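Local coordinates for protein Udp-n-acetylglucosamine pyrophosphorylase (Trypanosoma brucei, PDB 4BQH) that probably catalyses the transfer of a uridylyl group from UTP to N-acetyl-alpha-D-glucosamine 1-phosphate, giving UDP-N-acetylglucosamine and diphosphate, at residues D84-D89 with I425-R430; K501-P506 with V533-R538; A108-Q113 with R170-Q175; Q20-T25 with T220-M225. One frame throughout, in Å; residues are numbered along the deposited sequence.

Interaction 1. Residues D84-D89 with I425-R430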
# COMPACT_ATOMS: atom_id res chain seq x y z
N ASP A 84 -12.29 10.88 12.87
CA ASP A 84 -10.98 11.10 13.48
C ASP A 84 -10.80 10.16 14.69
O ASP A 84 -11.41 10.35 15.72
CB ASP A 84 -10.82 12.57 13.86
CG ASP A 84 -9.38 12.94 14.25
OD1 ASP A 84 -8.61 12.05 14.64
OD2 ASP A 84 -9.03 14.13 14.12
N ILE A 85 -9.96 9.16 14.52
CA ILE A 85 -9.64 8.24 15.60
C ILE A 85 -8.14 8.29 15.95
O ILE A 85 -7.54 7.31 16.35
CB ILE A 85 -10.16 6.82 15.27
CG1 ILE A 85 -9.61 6.32 13.93
CG2 ILE A 85 -11.68 6.83 15.23
CD1 ILE A 85 -9.99 4.90 13.58
N SER A 86 -7.57 9.50 15.87
CA SER A 86 -6.12 9.68 15.85
C SER A 86 -5.45 9.74 17.23
O SER A 86 -4.24 9.88 17.31
CB SER A 86 -5.72 10.91 15.00
OG SER A 86 -6.20 12.11 15.58
N SER A 87 -6.23 9.57 18.30
CA SER A 87 -5.63 9.42 19.64
C SER A 87 -6.46 8.53 20.57
O SER A 87 -7.63 8.27 20.30
CB SER A 87 -5.41 10.78 20.29
OG SER A 87 -6.65 11.43 20.47
N VAL A 88 -5.84 8.07 21.66
CA VAL A 88 -6.55 7.28 22.69
C VAL A 88 -7.87 7.95 23.10
O VAL A 88 -8.92 7.30 23.13
CB VAL A 88 -5.67 7.01 23.94
CG1 VAL A 88 -6.50 6.40 25.06
CG2 VAL A 88 -4.52 6.08 23.59
N ASP A 89 -7.80 9.26 23.36
CA ASP A 89 -8.95 10.04 23.84
C ASP A 89 -10.07 10.14 22.80
O ASP A 89 -11.25 10.02 23.14
CB ASP A 89 -8.51 11.45 24.26
CG ASP A 89 -7.77 11.47 25.62
OD1 ASP A 89 -8.04 10.59 26.47
OD2 ASP A 89 -6.92 12.36 25.83
N ILE A 425 -12.33 10.55 4.43
CA ILE A 425 -11.03 10.56 5.12
C ILE A 425 -11.21 9.89 6.47
O ILE A 425 -12.20 10.17 7.19
CB ILE A 425 -10.58 12.00 5.37
CG1 ILE A 425 -10.14 12.63 4.03
CG2 ILE A 425 -9.44 12.04 6.41
CD1 ILE A 425 -9.96 14.15 4.08
N MET A 426 -10.26 9.03 6.84
CA MET A 426 -10.20 8.47 8.20
C MET A 426 -8.84 8.88 8.79
O MET A 426 -7.81 8.43 8.33
CB MET A 426 -10.38 6.94 8.18
CG MET A 426 -10.47 6.32 9.58
SD MET A 426 -11.00 4.59 9.46
CE MET A 426 -9.53 3.82 8.96
N GLN A 427 -8.88 9.79 9.76
CA GLN A 427 -7.65 10.30 10.38
C GLN A 427 -7.28 9.33 11.50
O GLN A 427 -8.06 9.14 12.42
CB GLN A 427 -7.87 11.72 10.91
CG GLN A 427 -6.63 12.36 11.57
CD GLN A 427 -5.87 13.31 10.65
OE1 GLN A 427 -5.52 12.97 9.52
NE2 GLN A 427 -5.62 14.53 11.15
N VAL A 428 -6.10 8.74 11.41
CA VAL A 428 -5.67 7.67 12.32
C VAL A 428 -4.41 8.08 13.09
O VAL A 428 -3.75 9.06 12.76
CB VAL A 428 -5.44 6.31 11.59
CG1 VAL A 428 -6.73 5.81 10.94
CG2 VAL A 428 -4.31 6.39 10.56
N ASP A 429 -4.09 7.27 14.10
CA ASP A 429 -2.97 7.45 14.99
C ASP A 429 -1.68 6.96 14.30
O ASP A 429 -1.50 5.76 14.12
CB ASP A 429 -3.29 6.61 16.24
CG ASP A 429 -2.48 7.00 17.45
OD1 ASP A 429 -1.25 7.24 17.30
OD2 ASP A 429 -3.09 7.02 18.57
N ARG A 430 -0.77 7.88 13.96
CA ARG A 430 0.40 7.54 13.15
C ARG A 430 1.21 6.42 13.79
O ARG A 430 1.65 5.49 13.14
CB ARG A 430 1.30 8.78 12.93
CG ARG A 430 2.52 8.49 12.06
CD ARG A 430 3.50 9.66 12.06
NE ARG A 430 2.89 10.88 11.53
CZ ARG A 430 3.35 11.58 10.49
NH1 ARG A 430 4.43 11.18 9.81
NH2 ARG A 430 2.72 12.69 10.11
O HOH W 1 -6.59 15.44 13.78
O HOH W 2 -6.06 5.18 14.90
O HOH W 3 -2.98 8.40 21.76
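Ile85 N donates to Gln427 O at 2.8 Å, the direct hydrogen bond that closes a short parallel beta bridge between Asp84 and Gln427. It sets strand 83-84 beside strand 423-427 in the mixed sheet of a GT-A-type nucleotidyltransferase fold. Beside this bond the CG1 branch of Ile85 runs alongside Val428, CG1 to CG1 4.2 Å, while Ile85 CD1 reaches Met426 SD. On the face that carries Asp84 and Gln427, these two side chains lie side by side with carboxylate and amide planes 88° apart, and a water links Asp84 OD2 to Gln427 NE2. The Gln427 amide is fixed by a second shell: OE1 bonds to Thr308 on strand 304-309 and NE2 to the carbonyl of Asn353. Past the bridge the backbones stay close, but no second direct hydrogen bond forms; a water spans Ile85 O and Asp429 N. Asp429 OD2 is held by a salt bridge to Arg91, which also bonds to Ile85 O, so one guanidinium ties the two segments together. Asp84, with CG anti to the backbone N (chi1 -169°), forms an Asx turn: OD1 accepts from Ser86 N at 3.0 Å and, through its syn lone pair, from Ser86 OG at 2.6 Å.

Interaction 2. Residues K501-P506 with V533-R538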
# COMPACT_ATOMS: atom_id res chain seq x y z
N LYS A 501 9.04 -3.91 27.49
CA LYS A 501 8.25 -3.83 26.26
C LYS A 501 7.63 -5.18 25.93
O LYS A 501 7.96 -6.16 26.55
CB LYS A 501 9.15 -3.43 25.10
CG LYS A 501 9.88 -2.11 25.34
CD LYS A 501 8.95 -0.95 25.64
CE LYS A 501 9.81 0.27 26.00
NZ LYS A 501 9.02 1.34 26.68
N ALA A 502 6.74 -5.21 24.95
CA ALA A 502 6.23 -6.47 24.44
C ALA A 502 6.39 -6.53 22.92
O ALA A 502 6.38 -5.49 22.23
CB ALA A 502 4.77 -6.64 24.84
N GLU A 503 6.57 -7.74 22.41
CA GLU A 503 6.57 -8.00 20.98
C GLU A 503 5.56 -9.13 20.78
O GLU A 503 5.71 -10.21 21.37
CB GLU A 503 7.94 -8.44 20.50
CG GLU A 503 7.97 -8.85 19.04
CD GLU A 503 9.29 -9.43 18.56
OE1 GLU A 503 10.33 -9.22 19.25
OE2 GLU A 503 9.28 -10.09 17.50
N ILE A 504 4.54 -8.89 19.97
CA ILE A 504 3.42 -9.85 19.85
C ILE A 504 3.25 -10.26 18.40
O ILE A 504 3.08 -9.41 17.51
CB ILE A 504 2.11 -9.23 20.39
CG1 ILE A 504 2.28 -8.80 21.86
CG2 ILE A 504 0.92 -10.21 20.22
CD1 ILE A 504 1.17 -7.92 22.40
N SER A 505 3.28 -11.57 18.15
CA SER A 505 3.06 -12.15 16.84
C SER A 505 1.69 -11.75 16.32
O SER A 505 0.75 -11.72 17.08
CB SER A 505 3.10 -13.68 16.93
OG SER A 505 2.81 -14.22 15.65
N PRO A 506 1.59 -11.46 15.01
CA PRO A 506 0.24 -11.19 14.47
C PRO A 506 -0.68 -12.40 14.55
O PRO A 506 -1.89 -12.23 14.56
CB PRO A 506 0.48 -10.80 13.01
CG PRO A 506 1.93 -10.54 12.88
CD PRO A 506 2.65 -11.24 14.01
N VAL A 533 12.06 -7.50 26.70
CA VAL A 533 10.89 -7.53 25.79
C VAL A 533 10.19 -8.87 25.96
O VAL A 533 10.76 -9.89 25.66
CB VAL A 533 11.32 -7.38 24.32
CG1 VAL A 533 10.09 -7.29 23.42
CG2 VAL A 533 12.18 -6.14 24.10
N ILE A 534 8.96 -8.84 26.46
CA ILE A 534 8.12 -10.05 26.58
C ILE A 534 7.71 -10.45 25.16
O ILE A 534 7.16 -9.61 24.41
CB ILE A 534 6.89 -9.75 27.47
CG1 ILE A 534 7.32 -9.48 28.92
CG2 ILE A 534 5.86 -10.88 27.38
CD1 ILE A 534 7.87 -10.70 29.62
N PHE A 535 8.01 -11.69 24.77
CA PHE A 535 7.70 -12.20 23.44
C PHE A 535 6.43 -13.08 23.51
O PHE A 535 6.42 -14.07 24.23
CB PHE A 535 8.92 -12.95 22.89
CG PHE A 535 8.75 -13.47 21.49
CD1 PHE A 535 7.91 -12.83 20.57
CD2 PHE A 535 9.46 -14.59 21.07
CE1 PHE A 535 7.76 -13.33 19.28
CE2 PHE A 535 9.32 -15.08 19.77
CZ PHE A 535 8.46 -14.46 18.88
N ILE A 536 5.37 -12.68 22.82
CA ILE A 536 4.10 -13.45 22.84
C ILE A 536 3.88 -14.00 21.43
O ILE A 536 3.78 -13.23 20.47
CB ILE A 536 2.90 -12.59 23.33
CG1 ILE A 536 3.19 -11.93 24.69
CG2 ILE A 536 1.61 -13.44 23.39
CD1 ILE A 536 2.07 -11.08 25.25
N ARG A 537 3.84 -15.33 21.31
CA ARG A 537 3.68 -16.00 20.01
C ARG A 537 2.84 -17.26 20.19
O ARG A 537 2.67 -17.73 21.32
CB ARG A 537 5.02 -16.30 19.30
CG ARG A 537 5.90 -17.38 19.91
CD ARG A 537 6.44 -16.93 21.25
NE ARG A 537 7.53 -17.78 21.73
CZ ARG A 537 8.24 -17.55 22.83
NH1 ARG A 537 8.00 -16.49 23.60
NH2 ARG A 537 9.21 -18.40 23.16
N ARG A 538 2.27 -17.76 19.09
CA ARG A 538 1.51 -19.02 19.16
C ARG A 538 2.47 -20.17 19.39
O ARG A 538 3.58 -20.20 18.85
CB ARG A 538 0.74 -19.27 17.87
CG ARG A 538 -0.58 -18.53 17.79
CD ARG A 538 -1.60 -19.29 16.95
NE ARG A 538 -1.01 -19.97 15.79
CZ ARG A 538 -1.62 -20.11 14.60
NH1 ARG A 538 -2.82 -19.58 14.39
NH2 ARG A 538 -1.01 -20.74 13.60
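Lys501 pairs with Val533 at the start of a two-stranded parallel sheet, where Lys501 O accepts from Ile534 N at 2.9 Å with the donor tilted 26° from the carbonyl plane. The strands belong to a beta-alpha-beta unit, strand 501-504, helix 519-528 and strand 533-536, their directions 21° apart, the twist of a paired sheet. Ala502 follows, its CA directed at Ile534 O (3.3 Å) in a CA-H...O contact. Glu503 then uses both backbone polar atoms: its N donates to Ile534 O at 2.8 Å, and its O accepts from Ile536 N. On the face shared by Lys501, Glu503, Val533 and Phe535, Glu503 CB packs on Val533 CG1 at 3.8 Å. The extended Glu503 side chain runs beside Phe535, whose edge meets the backbone O of Glu503 in the ring plane, CD1 to O 3.5 Å. The Glu503 carboxylate bonds to Gln142 N and Gln143 NE2. On the other face Ile504 and Ile536 lie side by side, CG1 to CD1 4.1 Å; helix 448-471 touches Ile504 and helix 519-528 touches Ile536. Ser505 N closes the ladder on Ile536 O with a nearly straight bond (N-H...O 175°), while its OG turns to Glu541. Backbone bonds thus set the pairing, and the two amide donors would probably stabilise a negative charge on buried Glu503.

Interaction 3. Residues A108-Q113 with R170-Q175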
# COMPACT_ATOMS: atom_id res chain seq x y z
N ALA A 108 -17.89 -8.37 6.16
CA ALA A 108 -17.42 -8.29 4.76
C ALA A 108 -16.21 -9.20 4.52
O ALA A 108 -16.07 -9.77 3.46
CB ALA A 108 -17.09 -6.83 4.39
N ILE A 109 -15.31 -9.28 5.49
CA ILE A 109 -14.18 -10.22 5.39
C ILE A 109 -14.70 -11.67 5.27
O ILE A 109 -14.25 -12.44 4.39
CB ILE A 109 -13.19 -10.04 6.56
CG1 ILE A 109 -12.47 -8.69 6.39
CG2 ILE A 109 -12.16 -11.17 6.59
CD1 ILE A 109 -11.73 -8.26 7.65
N GLN A 110 -15.65 -12.02 6.13
CA GLN A 110 -16.25 -13.38 6.11
C GLN A 110 -16.88 -13.71 4.76
O GLN A 110 -16.73 -14.84 4.24
CB GLN A 110 -17.31 -13.53 7.22
CG GLN A 110 -18.03 -14.88 7.21
CD GLN A 110 -17.10 -16.05 7.44
OE1 GLN A 110 -16.86 -16.86 6.54
NE2 GLN A 110 -16.58 -16.16 8.65
N LYS A 111 -17.56 -12.71 4.20
CA LYS A 111 -18.27 -12.86 2.93
C LYS A 111 -17.33 -12.98 1.73
O LYS A 111 -17.80 -13.16 0.61
CB LYS A 111 -19.27 -11.72 2.72
CG LYS A 111 -20.53 -11.83 3.58
CD LYS A 111 -21.62 -10.85 3.12
CE LYS A 111 -21.30 -9.39 3.46
NZ LYS A 111 -22.03 -8.41 2.59
N GLY A 112 -16.02 -12.84 1.96
CA GLY A 112 -15.04 -12.94 0.86
C GLY A 112 -15.02 -11.73 -0.05
O GLY A 112 -14.58 -11.82 -1.22
N GLN A 113 -15.47 -10.59 0.47
CA GLN A 113 -15.59 -9.37 -0.32
C GLN A 113 -14.35 -8.49 -0.33
O GLN A 113 -14.32 -7.47 -1.04
CB GLN A 113 -16.75 -8.53 0.20
CG GLN A 113 -18.11 -9.16 -0.09
CD GLN A 113 -19.20 -8.32 0.51
OE1 GLN A 113 -19.08 -7.87 1.64
NE2 GLN A 113 -20.25 -8.06 -0.25
N ARG A 170 -18.13 -21.59 6.60
CA ARG A 170 -17.34 -21.17 5.45
C ARG A 170 -16.06 -20.44 5.88
O ARG A 170 -16.04 -19.74 6.88
CB ARG A 170 -18.16 -20.28 4.51
CG ARG A 170 -17.62 -20.22 3.08
CD ARG A 170 -17.74 -21.57 2.39
NE ARG A 170 -16.58 -21.92 1.56
CZ ARG A 170 -15.49 -22.56 1.98
NH1 ARG A 170 -15.36 -22.95 3.24
NH2 ARG A 170 -14.52 -22.83 1.13
N LYS A 171 -14.99 -20.64 5.11
CA LYS A 171 -13.71 -20.02 5.41
C LYS A 171 -13.79 -18.56 5.00
O LYS A 171 -14.39 -18.23 3.97
CB LYS A 171 -12.58 -20.73 4.67
CG LYS A 171 -12.33 -22.17 5.14
CD LYS A 171 -11.65 -22.24 6.52
CE LYS A 171 -12.63 -22.31 7.69
NZ LYS A 171 -11.92 -22.47 8.99
N ALA A 172 -13.23 -17.69 5.84
CA ALA A 172 -13.13 -16.25 5.52
C ALA A 172 -11.87 -16.12 4.70
O ALA A 172 -10.82 -16.59 5.12
CB ALA A 172 -13.00 -15.43 6.80
N ARG A 173 -11.96 -15.50 3.53
CA ARG A 173 -10.79 -15.41 2.65
C ARG A 173 -10.61 -13.99 2.11
O ARG A 173 -11.46 -13.46 1.40
CB ARG A 173 -10.86 -16.42 1.47
CG ARG A 173 -10.67 -17.88 1.89
CD ARG A 173 -9.34 -18.06 2.63
NE ARG A 173 -9.12 -19.43 3.12
CZ ARG A 173 -9.09 -19.79 4.40
NH1 ARG A 173 -9.31 -18.92 5.38
NH2 ARG A 173 -8.86 -21.06 4.71
N VAL A 174 -9.48 -13.39 2.47
CA VAL A 174 -9.09 -12.10 1.88
C VAL A 174 -8.19 -12.44 0.66
O VAL A 174 -7.17 -13.14 0.82
CB VAL A 174 -8.28 -11.28 2.90
CG1 VAL A 174 -7.67 -10.03 2.23
CG2 VAL A 174 -9.14 -10.91 4.10
N GLN A 175 -8.54 -11.96 -0.54
CA GLN A 175 -7.66 -12.20 -1.71
C GLN A 175 -6.45 -11.30 -1.59
O GLN A 175 -6.60 -10.10 -1.35
CB GLN A 175 -8.39 -11.89 -3.01
CG GLN A 175 -9.66 -12.73 -3.21
CD GLN A 175 -9.36 -14.21 -3.33
OE1 GLN A 175 -8.40 -14.61 -3.99
NE2 GLN A 175 -10.17 -15.04 -2.67
O HOH W 4 -12.75 -11.11 2.27
O HOH W 5 -14.71 -15.70 2.48
O HOH W 6 -12.43 -13.91 -1.23
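Ile109 CG2 meets Val174 CG2 at 3.9 Å, the two side chains crossing obliquely where the end of helix 95-110 rests on the loop leading into strand 175-180. This is the close-packed half of the contact. CG2 stands anti to the backbone N of Ile109 and also faces Ala172 CB, at 4.3 Å; that methyl in turn sits 3.9 Å from Gln110 CA. Ala162 of helix 147-166 and Ile294 of helix 291-300 touch Ile109 as well, which places the apolar side among the helices packed around the central sheet of the GT-A-type fold. Gly112 is the first residue to leave helical geometry, in a Schellman motif: its phi is positive (75°), and Gly112 N and Gln113 N donate to Ile109 O and Ala108 O, respectively. The chain then enters strand 114-119, the parallel neighbour of 175-180.

On the looser side the backbones meet through bridging waters. One water donates to Gln110 O and Lys171 O and accepts from Arg173 N at 3.0 Å. Another joins Gly112 O, Arg173 O (2.8 Å) and Gln175 NE2. The Arg173 guanidinium rests on Lys171 CB and forms a salt bridge through NE to Glu201. With no clear direct hydrogen bond between the segments, waters carry the polar link between the backbones beside the apolar packing, while other loop groups, such as Ala172 N and Val174 N, bond to Glu163 and Gln159.

Interaction 4. Residues Q20-T25 with T220-M225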
# COMPACT_ATOMS: atom_id res chain seq x y z
N GLN A 20 8.63 7.56 -31.91
CA GLN A 20 9.80 7.13 -31.16
C GLN A 20 10.64 6.23 -32.06
O GLN A 20 11.04 5.12 -31.69
CB GLN A 20 9.37 6.42 -29.86
CG GLN A 20 8.66 7.36 -28.87
CD GLN A 20 9.57 8.42 -28.26
OE1 GLN A 20 10.79 8.29 -28.27
NE2 GLN A 20 8.98 9.48 -27.72
N ASP A 21 10.90 6.72 -33.27
CA ASP A 21 11.44 5.86 -34.32
C ASP A 21 12.83 5.27 -34.05
O ASP A 21 13.19 4.24 -34.62
CB ASP A 21 11.42 6.58 -35.67
CG ASP A 21 10.03 6.69 -36.25
OD1 ASP A 21 9.08 6.05 -35.74
OD2 ASP A 21 9.88 7.43 -37.25
N HIS A 22 13.60 5.92 -33.18
CA HIS A 22 14.92 5.38 -32.80
C HIS A 22 14.81 4.04 -32.08
O HIS A 22 15.68 3.18 -32.22
CB HIS A 22 15.71 6.41 -31.99
CG HIS A 22 15.05 6.81 -30.69
ND1 HIS A 22 13.87 7.46 -30.64
CD2 HIS A 22 15.45 6.61 -29.36
CE1 HIS A 22 13.52 7.67 -29.35
NE2 HIS A 22 14.50 7.16 -28.57
N ILE A 23 13.71 3.83 -31.35
CA ILE A 23 13.47 2.54 -30.70
C ILE A 23 13.04 1.50 -31.74
O ILE A 23 13.46 0.35 -31.69
CB ILE A 23 12.38 2.67 -29.61
CG1 ILE A 23 12.81 3.74 -28.59
CG2 ILE A 23 12.12 1.33 -28.94
CD1 ILE A 23 11.90 3.83 -27.39
N LEU A 24 12.18 1.92 -32.67
CA LEU A 24 11.69 1.04 -33.72
C LEU A 24 12.89 0.54 -34.51
O LEU A 24 13.00 -0.65 -34.78
CB LEU A 24 10.70 1.79 -34.61
CG LEU A 24 9.92 0.99 -35.65
CD1 LEU A 24 9.16 -0.16 -35.01
CD2 LEU A 24 8.99 1.94 -36.39
N THR A 25 13.81 1.45 -34.82
CA THR A 25 15.08 1.15 -35.51
C THR A 25 15.90 0.09 -34.78
O THR A 25 16.37 -0.89 -35.39
CB THR A 25 15.91 2.44 -35.68
OG1 THR A 25 15.23 3.31 -36.58
CG2 THR A 25 17.32 2.17 -36.22
N THR A 220 13.56 17.23 -26.95
CA THR A 220 13.16 16.54 -28.17
C THR A 220 11.93 15.63 -27.97
O THR A 220 11.27 15.24 -28.94
CB THR A 220 14.29 15.66 -28.75
OG1 THR A 220 14.59 14.58 -27.84
CG2 THR A 220 15.57 16.48 -28.99
N GLY A 221 11.65 15.29 -26.71
CA GLY A 221 10.61 14.29 -26.41
C GLY A 221 10.97 12.84 -26.75
O GLY A 221 10.10 11.95 -26.67
N ARG A 222 12.23 12.59 -27.11
CA ARG A 222 12.69 11.23 -27.37
C ARG A 222 12.87 10.44 -26.09
O ARG A 222 13.43 10.93 -25.12
CB ARG A 222 14.03 11.23 -28.10
CG ARG A 222 13.94 11.63 -29.57
CD ARG A 222 15.33 11.61 -30.19
NE ARG A 222 15.40 12.48 -31.36
CZ ARG A 222 16.49 13.15 -31.74
NH1 ARG A 222 17.62 13.07 -31.03
NH2 ARG A 222 16.45 13.92 -32.82
N ILE A 223 12.43 9.19 -26.11
CA ILE A 223 12.74 8.27 -25.03
C ILE A 223 14.26 8.10 -24.97
O ILE A 223 14.93 7.90 -26.01
CB ILE A 223 12.03 6.91 -25.22
CG1 ILE A 223 10.52 7.08 -24.98
CG2 ILE A 223 12.56 5.87 -24.23
CD1 ILE A 223 9.67 5.87 -25.32
N ILE A 224 14.80 8.19 -23.75
CA ILE A 224 16.23 8.02 -23.56
C ILE A 224 16.57 6.53 -23.55
O ILE A 224 15.82 5.73 -23.02
CB ILE A 224 16.68 8.69 -22.25
CG1 ILE A 224 16.46 10.21 -22.32
CG2 ILE A 224 18.15 8.34 -21.93
CD1 ILE A 224 16.45 10.90 -20.96
N MET A 225 17.70 6.18 -24.17
CA MET A 225 18.22 4.82 -24.13
C MET A 225 19.24 4.68 -23.00
O MET A 225 20.18 5.49 -22.91
CB MET A 225 18.90 4.46 -25.47
CG MET A 225 18.01 4.61 -26.71
SD MET A 225 16.59 3.51 -26.62
CE MET A 225 17.37 1.91 -26.91
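Gln20 and Ile223 cross at about a right angle, and the glutamine can be followed outward atom by atom. From CB the chain puts CG anti to the carbonyl carbon (chi1 -66°), where CG lies 4.0 Å from Ile223 CD1. CD comes next, over Ile223 CG1 at 3.7 Å. At the tip the amide binds the loop backbone with both polar atoms: OE1 accepts from Ile223 N at 2.9 Å in an almost straight bond (N-H...O 177°). NE2 donates to Gly221 O at 2.9 Å, that oxygen lying in the amide plane, and also reaches Asn55 OD1. Gln20 occupies the N-cap position of helix 21-29, so the N-terminal end of this helix docks on the loop that precedes strand 225-227. An ST turn shapes the start of that loop, Thr220 OG1 accepting from Arg222 N. Two residues on from Gln20, His22 NE2 donates to Ile223 O at 2.7 Å, meeting a lone pair of that oxygen in the carbonyl plane, with the oxygen slightly off the ring plane. Arg222 CD lies over one face of that ring and Met225 CG at its edge. Ile23 CD1 packs against Ile223 CD1 at 3.7 Å, and Ile231 of strand 230-234 touches both isoleucines.

Overall arrangement
Interactions 1 and 3 belong to the same mixed sheet: interaction 1 adds strand 83-84 to it, while interaction 3 lies where strands 114-119 and 175-180 begin, and helix 88-92 of interaction 1 is followed in the chain by helix 95-110 of interaction 3. Their centres are 26 Å apart, and both are partly buried and bridged by water. Interaction 2 is the more enclosed contact, a regular parallel ladder in a separate two-stranded sheet, with nearest atoms about 11 Å from interaction 3. Interaction 4, also partly buried, lies 47 to 55 Å from the others between centres; there side-chain amide and imidazole groups, not paired strands, grip a loop backbone, with the Ile223 side chain about 11 Å from the bound inhibitor.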